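Local coordinates for protein AgaA (Rhizobium radiobacter, PDB 6HLX) that binds the opine agropinic acid as the periplasmic substrate-binding protein of an ABC transporter, delivering it for import into the bacterial cell, at residues A[24-29]-A[131-136]; A[214-219]-A[450-455]; A[232-237]-A[456-461]; A[268-273]-A[336-341]. All coordinates share one frame; numbering follows the deposited sequence.

Interaction 1 (A[24-29]-A[131-136]); sequences SGRTVK and LALPES
A buried salt-bridge network on one carboxylate joins helix 23-32 of this family 5 solute-binding protein to the loop that follows helix 127-131. Glu135 is the hub, and two basic side chains one helical turn apart, Arg26 and Lys29, cross it at roughly right angles. Arg26 comes side-on, giving NE and NH2 to the two carboxylate oxygens, with the guanidinium and carboxylate planes 35° apart. The bond from Arg26 NH2 to Glu135 OE1, 2.8 Å long and nearly straight, lies in the guanidinium plane but meets the oxygen from above the carboxylate plane. Arg26 NE reaches Glu135 OE2 on its syn lone pair at 3.2 Å and adds a weak bond to OE1. The Glu135 chain bends at chi2 (63°), which turns its carboxylate back toward the helix. Beside this polar grip the ring of Pro134 runs obliquely to the arginine, its CG 3.8 Å from Arg26 NE, while Leu133 CD2 lies near NH2. Each cation also has partners elsewhere: Arg26 NH1 forms a salt bridge with Glu382, and Lys29 NZ hydrogen-bonds to the carbonyls of Thr17 and Val19. Two positive groups on one buried carboxylate would be expected to keep it ionised. The nearest atoms of the Arg26 side chain and the bound agropinic acid are about 5 Å apart. Lys29 NZ completes the network on the anti lone pair of Glu135 OE2, at 2.8 Å.

Interaction 2 (A[214-219]-A[450-455]); sequences IDYVPA and MWREQN. With G9Z (agropinic acid), chain E; EDO (1,2-ethanediol), chain B.
Arg452 opens the contact just past the end of strand 446-451, in the pocket where agropinic acid binds. Its chain runs extended from CG to NE and ends in a two-way grip. NH2 donates to the ligand carboxylate atom O at 2.7 Å, almost straight, and NH1 to OXT at 2.9 Å. On the other edge, Arg452 NE and NH2 both donate to Gln454 OE1, the NH2 bond being the shorter at 2.8 Å, so Gln454 is a second-shell residue that fixes the rotation of the guanidinium. Glu453 accepts a bond from Asn455 ND2 on the anti lone pair of OE2. Gln454, bent at chi2 (69°), sets its amide nearly upright on the Tyr216 ring: the planes are 82° apart and NE2 lies 3.3 Å above the ring plane, over its centre. That ring directs Tyr216 OH to the same ligand oxygen, to which the hydroxyl donates at 2.7 Å. At Asn455 the backbone takes over, its O accepting from Val217 N at 3.1 Å along a nearly linear N-H direction. Three waters bridge the segments further: one joins Tyr216 N to Asn455 O, and two donate to Val217 O, accepting from Asn455 N and from its side-chain ND2 respectively. Behind the loop, Pro218 rests on helix 199-207, Val217 touches Ala457 of strand 456-459, and Arg452 touches Met241 of strand 240-245.

Interaction 3 (A[232-237]-A[456-461]); sequences QLLRNT and YAVKKG. With EDO (1,2-ethanediol), chain C.
With chi1 near -56° in Leu234 and -52° in Val458, CG of the leucine and CG1 of the valine each stand anti to their own carbonyl carbon, and the branches cross at about a right angle with Leu234 CD1 3.8 Å from Val458 CG1. Gln232 instead has CG anti to its backbone N and an extended chain, so it lies alongside Val458, pointing the same way, with OE1 3.7 Å from CG2. These groups share one face of an antiparallel strand pair with Tyr456, whose CB meets Leu234 CB at 4.2 Å before the ring leads off. The backbone supplies the ladder. Gln232 with Val458 and Leu234 with Tyr456 are hydrogen-bonded pairs, and Leu233 with Ala457 is the non-hydrogen-bonded pair between them. The most nearly linear N-H runs from Leu234 N to Tyr456 O, 2.9 Å at 177°, although the donor stands above the carbonyl plane. Val458 N reaches Gln232 O at the same length, in that carbonyl's plane. On the other face Leu233 CD1 comes 3.5 Å from Tyr456 O, and its CD2 lies over the face of the Arg235 guanidinium. Strand 231-234 forms an edge of the seven-stranded mixed sheet, and strand 456-459 lies between it and strand 213-214; helix 222-227 packs on Leu233 and Ala457, with helix 199-207 against Ala457 and Lys459.

Interaction 4 (A[268-273]-A[336-341]); sequences SAIINT and QNTAIA
Two helical segments run roughly antiparallel, their axes 145° apart in direction and 9.1 Å at closest approach, with Ile270 and Thr338 as the nearest backbone positions. This helix-helix pair joins helix 267-274 to the longer helix 333-347 at a partly buried interface. Small and branched groups do the packing. Ala341 turns its methyl toward the other helix, where CB sits 4.0 Å from both Ile270 CG1 and Thr273 OG1. Ile270, with CG1 anti to its carbonyl carbon, brings CG2 against both branches of Thr338, 3.6 Å from OG1; that hydroxyl is hydrogen-bonded to Phe334 O of its own helix, so the isoleucine meets it by van der Waals contact. Behind Ile270 lie Phe449 and Met450 of strand 446-451, which places the inner side of the pair against a sheet. At the more exposed side, Asn337 CB touches Thr273 O at 3.7 Å. The polar link between the helices goes through Thr273, whose OG1 takes the crowded position between backbone N and carbonyl carbon (chi1 73°). From there it donates to Ala269 O, one turn back, and accepts from a water at 2.7 Å, the same water donating to Asn337 O at 2.8 Å.

Overall arrangement
From the N terminus, interaction 1 closes first, joining helix 23-32 to the loop after helix 127-131, and is complete before any other contact begins. Interaction 2 then opens at 214-219 and interaction 3 at 232-237. Both close on the consecutive segments 450-455 and 456-461, so their loops cross, and they touch through the salt bridge Glu453-Arg235. Interaction 4 is nested inside both loops and pairs two helices; Ile270 and Ile271 reach interaction 2 by packing on Met450. Run 446-459 thus leads from one mixed sheet, with strand 240-245, to the other, with strands 213-214 and 231-234, passing the agropinic acid pocket on the way.

Interaction 1 (A[24-29]-A[131-136])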
# COMPACT_ATOMS: atom_id res chain seq x y z
N SER A 24 6.30 -2.17 6.27
CA SER A 24 7.30 -1.90 7.33
C SER A 24 7.96 -0.52 7.14
O SER A 24 7.95 0.29 8.08
CB SER A 24 8.35 -3.01 7.39
OG SER A 24 7.72 -4.24 7.71
N GLY A 25 8.49 -0.27 5.94
CA GLY A 25 9.11 1.01 5.61
C GLY A 25 8.11 2.16 5.74
O GLY A 25 8.44 3.20 6.31
N ARG A 26 6.87 1.96 5.26
CA ARG A 26 5.83 2.99 5.36
C ARG A 26 5.55 3.37 6.82
O ARG A 26 5.40 4.55 7.12
CB ARG A 26 4.53 2.52 4.71
CG ARG A 26 4.65 2.56 3.20
CD ARG A 26 3.41 1.98 2.57
NE ARG A 26 3.08 2.76 1.38
CZ ARG A 26 2.02 2.54 0.61
NH1 ARG A 26 1.22 1.51 0.86
NH2 ARG A 26 1.76 3.35 -0.41
N THR A 27 5.46 2.36 7.73
CA THR A 27 5.15 2.61 9.15
C THR A 27 6.20 3.55 9.77
O THR A 27 5.84 4.47 10.48
CB THR A 27 5.04 1.27 9.91
OG1 THR A 27 4.02 0.48 9.28
CG2 THR A 27 4.75 1.46 11.42
N VAL A 28 7.51 3.33 9.45
CA VAL A 28 8.57 4.19 9.97
C VAL A 28 8.48 5.58 9.30
O VAL A 28 8.54 6.60 9.98
CB VAL A 28 9.98 3.55 9.82
CG1 VAL A 28 11.06 4.50 10.36
CG2 VAL A 28 10.04 2.19 10.54
N LYS A 29 8.28 5.61 7.98
CA LYS A 29 8.18 6.91 7.27
C LYS A 29 7.05 7.77 7.82
O LYS A 29 7.20 8.98 7.92
CB LYS A 29 7.91 6.70 5.77
CG LYS A 29 9.17 6.29 5.02
CD LYS A 29 9.05 6.44 3.49
CE LYS A 29 7.92 5.59 2.90
NZ LYS A 29 8.02 5.50 1.40
N LEU A 131 -1.61 12.98 -3.06
CA LEU A 131 -0.66 13.80 -2.30
C LEU A 131 -0.59 13.37 -0.83
O LEU A 131 0.32 13.77 -0.09
CB LEU A 131 -0.98 15.30 -2.45
CG LEU A 131 -0.70 15.84 -3.86
CD1 LEU A 131 -1.34 17.20 -4.05
CD2 LEU A 131 0.86 15.90 -4.16
N ALA A 132 -1.56 12.51 -0.41
CA ALA A 132 -1.57 11.96 0.95
C ALA A 132 -0.78 10.64 1.00
O ALA A 132 -0.66 10.06 2.07
CB ALA A 132 -3.01 11.72 1.41
N LEU A 133 -0.26 10.14 -0.13
CA LEU A 133 0.50 8.88 -0.06
C LEU A 133 1.68 9.01 0.90
O LEU A 133 2.34 10.06 0.89
CB LEU A 133 1.08 8.49 -1.44
CG LEU A 133 0.10 7.95 -2.48
CD1 LEU A 133 0.74 8.04 -3.84
CD2 LEU A 133 -0.30 6.49 -2.18
N PRO A 134 2.11 7.92 1.58
CA PRO A 134 3.33 8.01 2.41
C PRO A 134 4.54 8.37 1.51
O PRO A 134 5.54 8.92 1.99
CB PRO A 134 3.49 6.58 2.94
CG PRO A 134 2.01 6.05 2.99
CD PRO A 134 1.45 6.59 1.69
N GLU A 135 4.44 8.06 0.19
CA GLU A 135 5.54 8.33 -0.75
C GLU A 135 5.52 9.78 -1.29
O GLU A 135 6.45 10.17 -2.03
CB GLU A 135 5.54 7.29 -1.91
CG GLU A 135 5.91 5.87 -1.45
CD GLU A 135 4.98 5.22 -0.44
OE1 GLU A 135 3.74 5.31 -0.62
OE2 GLU A 135 5.48 4.63 0.54
N SER A 136 4.47 10.57 -0.96
CA SER A 136 4.32 11.97 -1.42
C SER A 136 4.73 12.99 -0.32
O SER A 136 4.48 14.19 -0.44
CB SER A 136 2.88 12.23 -1.89
OG SER A 136 2.57 11.38 -2.99

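Interaction 2 (A[214-219]-A[450-455])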
# COMPACT_ATOMS: atom_id res chain seq x y z
N ILE A 214 2.52 -4.89 17.97
CA ILE A 214 3.02 -5.66 16.84
C ILE A 214 2.11 -5.47 15.65
O ILE A 214 0.89 -5.32 15.82
CB ILE A 214 3.29 -7.17 17.10
CG1 ILE A 214 1.98 -7.95 17.50
CG2 ILE A 214 4.43 -7.37 18.11
CD1 ILE A 214 2.08 -9.50 17.36
N ASP A 215 2.66 -5.54 14.44
CA ASP A 215 1.80 -5.50 13.24
C ASP A 215 1.72 -6.90 12.60
O ASP A 215 2.36 -7.84 13.07
CB ASP A 215 2.22 -4.40 12.25
CG ASP A 215 3.55 -4.54 11.59
OD1 ASP A 215 4.19 -5.61 11.74
OD2 ASP A 215 3.95 -3.60 10.87
N TYR A 216 0.90 -7.04 11.53
CA TYR A 216 0.71 -8.31 10.83
C TYR A 216 0.50 -9.49 11.80
O TYR A 216 1.24 -10.46 11.79
CB TYR A 216 1.89 -8.57 9.88
CG TYR A 216 1.80 -7.79 8.59
CD1 TYR A 216 2.36 -6.52 8.49
CD2 TYR A 216 1.26 -8.36 7.44
CE1 TYR A 216 2.32 -5.79 7.30
CE2 TYR A 216 1.22 -7.65 6.24
CZ TYR A 216 1.75 -6.36 6.17
OH TYR A 216 1.74 -5.66 4.97
N VAL A 217 -0.50 -9.37 12.69
CA VAL A 217 -0.79 -10.46 13.63
C VAL A 217 -1.23 -11.66 12.78
O VAL A 217 -2.18 -11.52 12.00
CB VAL A 217 -1.90 -10.07 14.63
CG1 VAL A 217 -2.30 -11.26 15.49
CG2 VAL A 217 -1.47 -8.88 15.48
N PRO A 218 -0.56 -12.82 12.90
CA PRO A 218 -0.98 -13.98 12.09
C PRO A 218 -2.39 -14.44 12.46
O PRO A 218 -2.76 -14.38 13.64
CB PRO A 218 0.05 -15.06 12.41
CG PRO A 218 1.23 -14.30 12.99
CD PRO A 218 0.61 -13.15 13.74
N ALA A 219 -3.16 -14.90 11.46
CA ALA A 219 -4.54 -15.39 11.67
C ALA A 219 -4.61 -16.49 12.73
O ALA A 219 -5.55 -16.50 13.51
CB ALA A 219 -5.12 -15.90 10.35
N MET A 450 -9.65 -13.26 -2.31
CA MET A 450 -10.28 -13.12 -1.00
C MET A 450 -9.98 -11.79 -0.34
O MET A 450 -8.96 -11.16 -0.65
CB MET A 450 -9.79 -14.24 -0.06
CG MET A 450 -8.29 -14.20 0.19
SD MET A 450 -7.72 -15.34 1.45
CE MET A 450 -8.25 -14.46 2.95
N TRP A 451 -10.84 -11.40 0.61
CA TRP A 451 -10.63 -10.22 1.47
C TRP A 451 -9.99 -10.84 2.72
O TRP A 451 -10.47 -11.88 3.21
CB TRP A 451 -11.96 -9.59 1.92
CG TRP A 451 -12.71 -8.93 0.82
CD1 TRP A 451 -13.88 -9.35 0.26
CD2 TRP A 451 -12.34 -7.71 0.14
NE1 TRP A 451 -14.28 -8.45 -0.71
CE2 TRP A 451 -13.37 -7.43 -0.79
CE3 TRP A 451 -11.28 -6.80 0.28
CZ2 TRP A 451 -13.33 -6.31 -1.62
CZ3 TRP A 451 -11.26 -5.66 -0.52
CH2 TRP A 451 -12.28 -5.43 -1.47
N ARG A 452 -8.94 -10.22 3.24
CA ARG A 452 -8.30 -10.79 4.44
C ARG A 452 -8.42 -9.85 5.64
O ARG A 452 -8.58 -8.63 5.46
CB ARG A 452 -6.81 -11.11 4.18
CG ARG A 452 -5.93 -9.87 4.01
CD ARG A 452 -4.46 -10.21 3.78
NE ARG A 452 -3.58 -9.16 4.28
CZ ARG A 452 -2.51 -8.70 3.64
NH1 ARG A 452 -2.18 -9.19 2.44
NH2 ARG A 452 -1.74 -7.78 4.20
N GLU A 453 -8.23 -10.39 6.84
CA GLU A 453 -8.14 -9.55 8.05
C GLU A 453 -6.70 -9.01 8.11
O GLU A 453 -5.74 -9.71 7.73
CB GLU A 453 -8.40 -10.37 9.31
CG GLU A 453 -9.84 -10.84 9.42
CD GLU A 453 -10.20 -11.39 10.78
OE1 GLU A 453 -11.34 -11.86 10.94
OE2 GLU A 453 -9.33 -11.36 11.69
N GLN A 454 -6.54 -7.78 8.61
CA GLN A 454 -5.23 -7.15 8.77
C GLN A 454 -5.26 -6.58 10.17
O GLN A 454 -5.95 -5.59 10.43
CB GLN A 454 -5.03 -6.05 7.70
CG GLN A 454 -3.65 -5.36 7.81
CD GLN A 454 -2.49 -6.26 7.45
OE1 GLN A 454 -2.65 -7.27 6.76
NE2 GLN A 454 -1.29 -5.92 7.89
N ASN A 455 -4.61 -7.27 11.11
CA ASN A 455 -4.74 -6.91 12.51
C ASN A 455 -3.43 -6.47 13.13
O ASN A 455 -2.35 -6.93 12.73
CB ASN A 455 -5.28 -8.13 13.28
CG ASN A 455 -6.61 -8.64 12.73
OD1 ASN A 455 -7.47 -7.86 12.33
ND2 ASN A 455 -6.79 -9.94 12.66
OAM G9Z E . 4.58 -4.96 2.72
CAB G9Z E . 4.02 -6.06 2.63
CAC G9Z E . 4.50 -7.21 3.29
CB G9Z E . 3.51 -8.36 2.93
CA G9Z E . 2.58 -7.76 1.89
C G9Z E . 1.21 -7.97 2.24
O G9Z E . 0.65 -7.15 3.03
N G9Z E . 2.99 -6.32 1.81
CAG G9Z E . 2.25 -5.27 1.01
CAH G9Z E . 2.66 -5.36 -0.47
OAP G9Z E . 2.22 -6.63 -0.94
CAI G9Z E . 2.03 -4.25 -1.32
OAQ G9Z E . 2.11 -2.99 -0.59
CAJ G9Z E . 2.79 -4.05 -2.67
OAR G9Z E . 2.17 -3.00 -3.42
CAK G9Z E . 2.97 -5.31 -3.55
OAT G9Z E . 3.92 -5.04 -4.60
CAL G9Z E . 1.63 -5.83 -4.11
OAS G9Z E . 1.85 -7.08 -4.81
OXT G9Z E . 0.62 -8.99 1.78
C1 EDO B . -1.89 -13.99 8.28
O1 EDO B . -3.16 -13.58 8.65
C2 EDO B . -1.56 -15.34 8.90
O2 EDO B . -2.14 -16.39 8.20
O HOH W 1 -1.04 -5.03 10.75
O HOH W 2 -2.91 -9.45 10.25
O HOH W 3 -4.86 -11.91 12.19

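Interaction 3 (A[232-237]-A[456-461])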
# COMPACT_ATOMS: atom_id res chain seq x y z
N GLN A 232 -4.66 -6.82 23.39
CA GLN A 232 -5.87 -6.39 22.70
C GLN A 232 -5.59 -6.50 21.21
O GLN A 232 -4.53 -6.09 20.75
CB GLN A 232 -6.18 -4.93 23.07
CG GLN A 232 -7.33 -4.27 22.27
CD GLN A 232 -7.59 -2.80 22.58
OE1 GLN A 232 -6.77 -2.10 23.18
NE2 GLN A 232 -8.75 -2.30 22.16
N LEU A 233 -6.56 -7.01 20.45
CA LEU A 233 -6.44 -7.10 19.01
C LEU A 233 -7.19 -5.90 18.39
O LEU A 233 -8.31 -5.59 18.82
CB LEU A 233 -7.09 -8.42 18.56
CG LEU A 233 -6.85 -8.81 17.12
CD1 LEU A 233 -5.41 -9.31 16.92
CD2 LEU A 233 -7.83 -9.89 16.71
N LEU A 234 -6.57 -5.21 17.41
CA LEU A 234 -7.17 -4.07 16.70
C LEU A 234 -7.46 -4.57 15.29
O LEU A 234 -6.52 -4.84 14.53
CB LEU A 234 -6.23 -2.86 16.66
CG LEU A 234 -5.71 -2.35 18.04
CD1 LEU A 234 -4.77 -1.19 17.84
CD2 LEU A 234 -6.86 -1.94 18.96
N ARG A 235 -8.75 -4.75 14.97
CA ARG A 235 -9.19 -5.38 13.71
C ARG A 235 -9.37 -4.46 12.49
O ARG A 235 -9.62 -3.25 12.61
CB ARG A 235 -10.48 -6.17 13.93
CG ARG A 235 -10.30 -7.38 14.85
CD ARG A 235 -11.04 -8.64 14.35
NE ARG A 235 -11.24 -9.63 15.43
CZ ARG A 235 -10.91 -10.92 15.36
NH1 ARG A 235 -10.34 -11.41 14.27
NH2 ARG A 235 -11.12 -11.72 16.40
N ASN A 236 -9.26 -5.08 11.30
CA ASN A 236 -9.47 -4.44 10.01
C ASN A 236 -9.67 -5.58 9.02
O ASN A 236 -9.11 -6.66 9.24
CB ASN A 236 -8.25 -3.58 9.61
CG ASN A 236 -8.23 -3.07 8.17
OD1 ASN A 236 -7.79 -3.75 7.24
ND2 ASN A 236 -8.66 -1.84 7.94
N THR A 237 -10.45 -5.35 7.95
CA THR A 237 -10.69 -6.30 6.85
C THR A 237 -10.55 -5.59 5.49
O THR A 237 -11.38 -5.80 4.58
CB THR A 237 -12.08 -6.92 6.93
OG1 THR A 237 -13.03 -5.85 6.93
CG2 THR A 237 -12.25 -7.83 8.10
N TYR A 456 -3.55 -5.57 14.12
CA TYR A 456 -2.46 -5.15 15.01
C TYR A 456 -2.80 -5.74 16.37
O TYR A 456 -3.96 -6.10 16.65
CB TYR A 456 -2.42 -3.61 15.19
CG TYR A 456 -1.83 -2.90 13.99
CD1 TYR A 456 -2.62 -2.59 12.89
CD2 TYR A 456 -0.47 -2.59 13.93
CE1 TYR A 456 -2.09 -1.94 11.77
CE2 TYR A 456 0.08 -1.96 12.82
CZ TYR A 456 -0.74 -1.64 11.74
OH TYR A 456 -0.24 -1.06 10.60
N ALA A 457 -1.81 -5.77 17.25
CA ALA A 457 -2.06 -6.16 18.63
C ALA A 457 -1.28 -5.24 19.52
O ALA A 457 -0.18 -4.81 19.16
CB ALA A 457 -1.68 -7.60 18.87
N VAL A 458 -1.89 -4.85 20.65
CA VAL A 458 -1.24 -3.95 21.60
C VAL A 458 -1.26 -4.55 22.99
O VAL A 458 -2.13 -5.39 23.31
CB VAL A 458 -1.86 -2.51 21.59
CG1 VAL A 458 -1.92 -1.93 20.17
CG2 VAL A 458 -3.24 -2.48 22.25
N LYS A 459 -0.33 -4.11 23.83
CA LYS A 459 -0.32 -4.54 25.22
C LYS A 459 -1.34 -3.70 25.98
O LYS A 459 -1.55 -2.53 25.65
CB LYS A 459 1.09 -4.33 25.83
CG LYS A 459 1.96 -5.59 25.81
CD LYS A 459 1.50 -6.62 26.86
CE LYS A 459 2.56 -7.62 27.25
NZ LYS A 459 1.95 -8.93 27.62
N LYS A 460 -1.95 -4.27 27.02
CA LYS A 460 -2.85 -3.48 27.88
C LYS A 460 -1.97 -2.34 28.44
O LYS A 460 -0.85 -2.59 28.90
CB LYS A 460 -3.38 -4.35 29.03
CG LYS A 460 -4.38 -3.63 29.94
CD LYS A 460 -4.94 -4.57 31.01
CE LYS A 460 -5.96 -3.89 31.89
NZ LYS A 460 -6.62 -4.85 32.81
N GLY A 461 -2.46 -1.12 28.34
CA GLY A 461 -1.71 0.06 28.76
C GLY A 461 -1.44 0.99 27.58
O GLY A 461 -1.16 2.17 27.77
C1 EDO C . -14.63 -5.20 1.76
O1 EDO C . -13.76 -4.98 2.85
C2 EDO C . -15.95 -4.46 2.01
O2 EDO C . -16.84 -4.74 0.96

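Interaction 4 (A[268-273]-A[336-341])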
# COMPACT_ATOMS: atom_id res chain seq x y z
N SER A 268 -11.74 -21.17 -0.97
CA SER A 268 -11.73 -21.72 0.39
C SER A 268 -10.41 -22.40 0.70
O SER A 268 -10.02 -22.44 1.85
CB SER A 268 -12.89 -22.69 0.61
OG SER A 268 -14.12 -22.01 0.45
N ALA A 269 -9.71 -22.95 -0.33
CA ALA A 269 -8.40 -23.59 -0.11
C ALA A 269 -7.41 -22.54 0.39
O ALA A 269 -6.66 -22.82 1.32
CB ALA A 269 -7.88 -24.24 -1.39
N ILE A 270 -7.46 -21.32 -0.17
CA ILE A 270 -6.58 -20.24 0.30
C ILE A 270 -6.97 -19.80 1.72
O ILE A 270 -6.11 -19.75 2.60
CB ILE A 270 -6.53 -19.05 -0.69
CG1 ILE A 270 -5.89 -19.49 -2.04
CG2 ILE A 270 -5.75 -17.86 -0.06
CD1 ILE A 270 -6.05 -18.49 -3.15
N ILE A 271 -8.26 -19.49 1.94
CA ILE A 271 -8.76 -19.03 3.25
C ILE A 271 -8.42 -20.03 4.36
O ILE A 271 -7.90 -19.63 5.41
CB ILE A 271 -10.28 -18.70 3.18
CG1 ILE A 271 -10.54 -17.50 2.23
CG2 ILE A 271 -10.88 -18.44 4.59
CD1 ILE A 271 -11.99 -17.36 1.75
N ASN A 272 -8.72 -21.33 4.14
CA ASN A 272 -8.53 -22.37 5.14
C ASN A 272 -7.08 -22.77 5.38
O ASN A 272 -6.74 -23.11 6.51
CB ASN A 272 -9.39 -23.62 4.84
CG ASN A 272 -10.87 -23.31 4.90
OD1 ASN A 272 -11.31 -22.41 5.62
ND2 ASN A 272 -11.69 -24.05 4.15
N THR A 273 -6.23 -22.78 4.33
CA THR A 273 -4.84 -23.24 4.50
C THR A 273 -3.83 -22.11 4.74
O THR A 273 -2.74 -22.40 5.21
CB THR A 273 -4.37 -24.14 3.34
OG1 THR A 273 -4.17 -23.34 2.17
CG2 THR A 273 -5.31 -25.32 3.05
N GLN A 336 3.40 -17.38 1.58
CA GLN A 336 3.91 -18.70 1.20
C GLN A 336 2.77 -19.71 1.05
O GLN A 336 2.72 -20.44 0.05
CB GLN A 336 4.91 -19.21 2.25
CG GLN A 336 5.27 -20.69 2.01
CD GLN A 336 6.43 -21.09 2.86
OE1 GLN A 336 7.47 -20.48 2.81
NE2 GLN A 336 6.26 -22.14 3.64
N ASN A 337 1.84 -19.76 2.02
CA ASN A 337 0.74 -20.74 1.96
C ASN A 337 -0.26 -20.43 0.86
O ASN A 337 -0.79 -21.37 0.24
CB ASN A 337 0.07 -20.89 3.33
CG ASN A 337 0.98 -21.61 4.30
OD1 ASN A 337 1.68 -22.56 3.94
ND2 ASN A 337 1.00 -21.16 5.53
N THR A 338 -0.46 -19.12 0.54
CA THR A 338 -1.32 -18.78 -0.61
C THR A 338 -0.64 -19.31 -1.87
O THR A 338 -1.31 -19.90 -2.73
CB THR A 338 -1.55 -17.25 -0.69
OG1 THR A 338 -2.35 -16.85 0.44
CG2 THR A 338 -2.25 -16.82 -2.02
N ALA A 339 0.69 -19.12 -1.98
CA ALA A 339 1.44 -19.60 -3.16
C ALA A 339 1.36 -21.12 -3.31
O ALA A 339 1.15 -21.62 -4.43
CB ALA A 339 2.89 -19.14 -3.09
N ILE A 340 1.50 -21.86 -2.19
CA ILE A 340 1.40 -23.33 -2.18
C ILE A 340 0.01 -23.78 -2.66
O ILE A 340 -0.10 -24.67 -3.51
CB ILE A 340 1.76 -23.90 -0.79
CG1 ILE A 340 3.28 -23.75 -0.52
CG2 ILE A 340 1.30 -25.37 -0.63
CD1 ILE A 340 3.72 -23.96 0.96
N ALA A 341 -1.05 -23.12 -2.15
CA ALA A 341 -2.42 -23.44 -2.56
C ALA A 341 -2.62 -23.18 -4.06
O ALA A 341 -3.18 -24.04 -4.75
CB ALA A 341 -3.42 -22.62 -1.74
O HOH W 4 -1.67 -23.80 1.29